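PDB 1ODO: putative cytochrome P450 154A1, which belongs to the cytochrome P450 family of haem proteins and binds protoporphyrin IX containing iron together with 4-phenyl-1H-imidazole. Local coordinates for residues Met121-Gly124 with Leu125-Leu129; Met157-Gln161 with Asp162-Gly166. All coordinates share one frame; numbering follows the deposited sequence.

How the contacts relate
Contact 1 and contact 2 follow one another along the chain, both in the largely helical part of this cytochrome P450. The first lies wholly within helix 108-131, near its C-terminal end; the second covers the end of helix 147-157, the short loop behind it and the start of helix 161-175. Their centres are about 19 Å apart and their nearest atoms about 7 Å, so the two do not touch. Helix 147-157 connects them: Ala151, Val152 and Leu148 pack on contact 1, and the same helix runs into contact 2 at Met157. The side chains of Met121 in contact 1 and Val159 in contact 2 are each about 11 Å from the haem, which places both outside direct contact with it.

Contact 1 (Met121-Gly124 with Leu125-Leu129); sequences MVTG and LVDRL
Thr123 O receives the N-H of Asp127 at 2.7 Å (N to O), the shortest of four consecutive i to i+4 bonds that carry helix 108-131 through these residues. Val126 N follows on Val122 O at 2.9 Å, with Leu125 N on Met121 O and Arg128 N on Gly124 O completing the run. The four N-H groups point at their acceptors at 155 to 162°, as in a regular alpha-helix.

On one flank Thr123 and Asp127, one turn apart, project from the helix in the same direction. The methyl, not the hydroxyl, faces the acid: with OG1 beside the backbone N (chi1 -56°), CG2 of Thr123 is left anti to it and comes to 3.5 Å from OD2 of Asp127. The hydroxyl OG1 goes instead to the carbonyl of Glu119, one turn back. Asp127 folds its carboxylate back along the helix, so that OD2 sits 3.1 Å from Thr123 O, two acceptors without a proton between them. OD1 is engaged in a salt bridge with Arg374 of helix 357-374.

The neighbouring flank carries two valines. Val122 and Val126 run alongside each other, CG1 of Val122 meeting CG2 of Val126 at 4.1 Å. Both touch Ser370 of helix 357-374, and Val126 also reaches Arg374 and Phe375. Further round, Leu125 CG comes to 3.5 Å from Met121 O, while the leucine side chain packs on Leu148 and Leu144.

The carboxylate of Asp127 thus lies close to a carbonyl oxygen already used by the helix, an arrangement that would probably cost energy by itself; the positive charge of Arg374 plausibly repays it and ties this turn to helix 357-374.

Contact 2 (Met157-Gln161 with Asp162-Gly166); sequences MGVPQ and DRRDG
Arg164 reaches back along the chain to Val159 O and holds it from its NE side, with NE 2.8 Å and NH2 3.2 Å from that Val159 O. The NE bond is the straighter, 159° at the hydrogen against 136°, and the oxygen lies in the guanidinium plane for both. A side chain fully extended from CG to NE carries the group from the first turn of helix 161-175 to the loop.

Backbone bonds close the turn. Pro160 O accepts from Arg163 N at 2.9 Å and Gln161 O from Arg164 N at 3.2 Å; each donor stands well above its carbonyl plane, consistent with i to i+3 bonding in a tight first turn. A water extends this pattern, donating to Gln161 O at 2.6 Å and to Asp165 OD2 while accepting from Asp165 N.

Among the flat groups, the Gln161 side chain, bent at its second torsion, places NE2 over one face of the Arg164 guanidinium, the two planes 50° apart. NE2 is modelled 2.9 Å from Arg164 NH1, two donors with no bond between them, so the orientation of the amide is doubtful. In the apolar packing, Val159 CG1 lies against the aliphatic part of the arginine, 3.7 Å from Arg164 CG, and the Pro160 ring packs on Leu198 of helix 181-204.

With two N-H groups on one carbonyl, Arg164 fastens the loop after helix 147-157 to the start of helix 161-175, and the nearby positive charge would tend to polarise that carbonyl.

Contact 1 (Met121-Gly124 with Leu125-Leu129)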
loop_
_atom_site.group_PDB
_atom_site.type_symbol
_atom_site.label_atom_id
_atom_site.label_comp_id
_atom_site.label_asym_id
_atom_site.label_seq_id
_atom_site.Cartn_x
_atom_site.Cartn_y
_atom_site.Cartn_z
ATOM N N MET A 121 0.115 20.396 6.945
ATOM C CA MET A 121 1.046 19.371 7.413
ATOM C C MET A 121 2.241 19.289 6.468
ATOM O O MET A 121 3.391 19.178 6.906
ATOM C CB MET A 121 0.352 18.009 7.474
ATOM C CG MET A 121 -0.711 17.901 8.549
ATOM S SD MET A 121 -1.655 16.365 8.400
ATOM C CE MET A 121 -3.264 16.878 8.997
ATOM N N VAL A 122 1.964 19.332 5.169
ATOM C CA VAL A 122 3.023 19.265 4.171
ATOM C C VAL A 122 3.956 20.471 4.297
ATOM O O VAL A 122 5.178 20.326 4.295
ATOM C CB VAL A 122 2.441 19.222 2.737
ATOM C CG1 VAL A 122 3.560 19.364 1.719
ATOM C CG2 VAL A 122 1.706 17.891 2.514
ATOM N N THR A 123 3.377 21.660 4.415
ATOM C CA THR A 123 4.179 22.873 4.540
ATOM C C THR A 123 5.052 22.810 5.790
ATOM O O THR A 123 6.215 23.203 5.760
ATOM C CB THR A 123 3.284 24.126 4.605
ATOM O OG1 THR A 123 2.431 24.156 3.455
ATOM C CG2 THR A 123 4.133 25.391 4.626
ATOM N N GLY A 124 4.486 22.306 6.884
ATOM C CA GLY A 124 5.238 22.203 8.121
ATOM C C GLY A 124 6.463 21.319 7.977
ATOM O O GLY A 124 7.555 21.669 8.428
ATOM N N LEU A 125 6.285 20.161 7.351
ATOM C CA LEU A 125 7.389 19.235 7.154
ATOM C C LEU A 125 8.424 19.795 6.181
ATOM O O LEU A 125 9.624 19.576 6.346
ATOM C CB LEU A 125 6.858 17.891 6.652
ATOM C CG LEU A 125 6.102 17.076 7.707
ATOM C CD1 LEU A 125 5.412 15.889 7.047
ATOM C CD2 LEU A 125 7.075 16.605 8.788
ATOM N N VAL A 126 7.966 20.515 5.162
ATOM C CA VAL A 126 8.897 21.083 4.198
ATOM C C VAL A 126 9.649 22.247 4.847
ATOM O O VAL A 126 10.845 22.416 4.619
ATOM C CB VAL A 126 8.170 21.545 2.914
ATOM C CG1 VAL A 126 9.154 22.226 1.965
ATOM C CG2 VAL A 126 7.544 20.338 2.227
ATOM N N ASP A 127 8.956 23.036 5.667
ATOM C CA ASP A 127 9.599 24.165 6.338
ATOM C C ASP A 127 10.737 23.629 7.201
ATOM O O ASP A 127 11.823 24.210 7.248
ATOM C CB ASP A 127 8.617 24.915 7.243
ATOM C CG ASP A 127 7.631 25.759 6.471
ATOM O OD1 ASP A 127 7.944 26.157 5.331
ATOM O OD2 ASP A 127 6.546 26.040 7.017
ATOM N N ARG A 128 10.478 22.517 7.887
ATOM C CA ARG A 128 11.476 21.895 8.750
ATOM C C ARG A 128 12.715 21.524 7.953
ATOM O O ARG A 128 13.839 21.687 8.424
ATOM C CB ARG A 128 10.904 20.642 9.410
ATOM C CG ARG A 128 10.006 20.908 10.603
ATOM C CD ARG A 128 9.301 19.628 11.017
ATOM N NE ARG A 128 10.181 18.466 10.904
ATOM C CZ ARG A 128 9.796 17.212 11.125
ATOM N NH1 ARG A 128 8.543 16.954 11.474
ATOM N NH2 ARG A 128 10.662 16.215 10.992
ATOM N N LEU A 129 12.505 21.012 6.745
ATOM C CA LEU A 129 13.611 20.621 5.884
ATOM C C LEU A 129 14.473 21.842 5.596
ATOM O O LEU A 129 15.698 21.758 5.557
ATOM C CB LEU A 129 13.085 20.059 4.561
ATOM C CG LEU A 129 12.346 18.721 4.594
ATOM C CD1 LEU A 129 11.776 18.416 3.215
ATOM C CD2 LEU A 129 13.296 17.622 5.032
#

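Contact 2 (Met157-Gln161 with Asp162-Gly166)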
loop_
_atom_site.group_PDB
_atom_site.type_symbol
_atom_site.label_atom_id
_atom_site.label_comp_id
_atom_site.label_asym_id
_atom_site.label_seq_id
_atom_site.Cartn_x
_atom_site.Cartn_y
_atom_site.Cartn_z
ATOM N N MET A 157 -7.844 9.484 11.982
ATOM C CA MET A 157 -8.253 8.452 12.932
ATOM C C MET A 157 -8.314 8.959 14.371
ATOM O O MET A 157 -8.913 8.318 15.234
ATOM C CB MET A 157 -7.302 7.250 12.856
ATOM C CG MET A 157 -7.299 6.518 11.515
ATOM S SD MET A 157 -8.916 5.861 11.029
ATOM C CE MET A 157 -9.089 4.469 12.163
ATOM N N GLY A 158 -7.691 10.103 14.627
ATOM C CA GLY A 158 -7.697 10.662 15.968
ATOM C C GLY A 158 -6.742 9.959 16.914
ATOM O O GLY A 158 -7.086 9.679 18.067
ATOM N N VAL A 159 -5.540 9.670 16.427
ATOM C CA VAL A 159 -4.535 8.996 17.239
ATOM C C VAL A 159 -3.813 10.023 18.109
ATOM O O VAL A 159 -3.192 10.957 17.598
ATOM C CB VAL A 159 -3.490 8.273 16.355
ATOM C CG1 VAL A 159 -2.477 7.542 17.233
ATOM C CG2 VAL A 159 -4.187 7.299 15.425
ATOM N N PRO A 160 -3.896 9.871 19.440
ATOM C CA PRO A 160 -3.225 10.820 20.328
ATOM C C PRO A 160 -1.743 10.925 19.985
ATOM O O PRO A 160 -1.099 9.927 19.663
ATOM C CB PRO A 160 -3.464 10.220 21.712
ATOM C CG PRO A 160 -4.811 9.567 21.555
ATOM C CD PRO A 160 -4.675 8.886 20.211
ATOM N N GLN A 161 -1.213 12.140 20.049
ATOM C CA GLN A 161 0.192 12.378 19.746
ATOM C C GLN A 161 1.143 11.422 20.468
ATOM O O GLN A 161 2.043 10.853 19.851
ATOM C CB GLN A 161 0.572 13.815 20.113
ATOM C CG GLN A 161 0.015 14.886 19.188
ATOM C CD GLN A 161 0.541 14.757 17.772
ATOM O OE1 GLN A 161 1.714 14.447 17.561
ATOM N NE2 GLN A 161 -0.322 15.011 16.793
ATOM N N ASP A 162 0.938 11.246 21.770
ATOM C CA ASP A 162 1.786 10.369 22.573
ATOM C C ASP A 162 1.681 8.877 22.254
ATOM O O ASP A 162 2.351 8.056 22.882
ATOM C CB ASP A 162 1.508 10.598 24.065
ATOM C CG ASP A 162 0.151 10.070 24.500
ATOM O OD1 ASP A 162 -0.866 10.416 23.864
ATOM O OD2 ASP A 162 0.103 9.311 25.492
ATOM N N ARG A 163 0.846 8.524 21.282
ATOM C CA ARG A 163 0.683 7.126 20.909
ATOM C C ARG A 163 1.048 6.867 19.452
ATOM O O ARG A 163 1.030 5.725 18.999
ATOM C CB ARG A 163 -0.761 6.684 21.152
ATOM C CG ARG A 163 -1.133 6.591 22.621
ATOM C CD ARG A 163 -2.588 6.186 22.815
ATOM N NE ARG A 163 -2.881 5.937 24.223
ATOM C CZ ARG A 163 -2.391 4.913 24.916
ATOM N NH1 ARG A 163 -1.587 4.036 24.327
ATOM N NH2 ARG A 163 -2.692 4.771 26.199
ATOM N N ARG A 164 1.398 7.921 18.726
ATOM C CA ARG A 164 1.753 7.779 17.316
ATOM C C ARG A 164 3.054 7.043 16.995
ATOM O O ARG A 164 3.098 6.239 16.061
ATOM C CB ARG A 164 1.750 9.159 16.651
ATOM C CG ARG A 164 0.369 9.809 16.672
ATOM C CD ARG A 164 0.312 11.110 15.891
ATOM N NE ARG A 164 -1.044 11.649 15.908
ATOM C CZ ARG A 164 -1.444 12.718 15.225
ATOM N NH1 ARG A 164 -0.591 13.378 14.452
ATOM N NH2 ARG A 164 -2.702 13.127 15.317
ATOM N N ASP A 165 4.109 7.303 17.756
ATOM C CA ASP A 165 5.380 6.632 17.497
ATOM C C ASP A 165 5.311 5.123 17.708
ATOM O O ASP A 165 5.956 4.358 16.991
ATOM C CB ASP A 165 6.491 7.215 18.377
ATOM C CG ASP A 165 6.897 8.615 17.956
ATOM O OD1 ASP A 165 7.118 8.833 16.744
ATOM O OD2 ASP A 165 7.006 9.496 18.836
ATOM N N GLY A 166 4.522 4.705 18.692
ATOM C CA GLY A 166 4.377 3.293 18.997
ATOM C C GLY A 166 3.974 2.349 17.876
ATOM O O GLY A 166 4.301 1.166 17.923
HETATM O O HOH W 1 4.152 9.394 19.834
#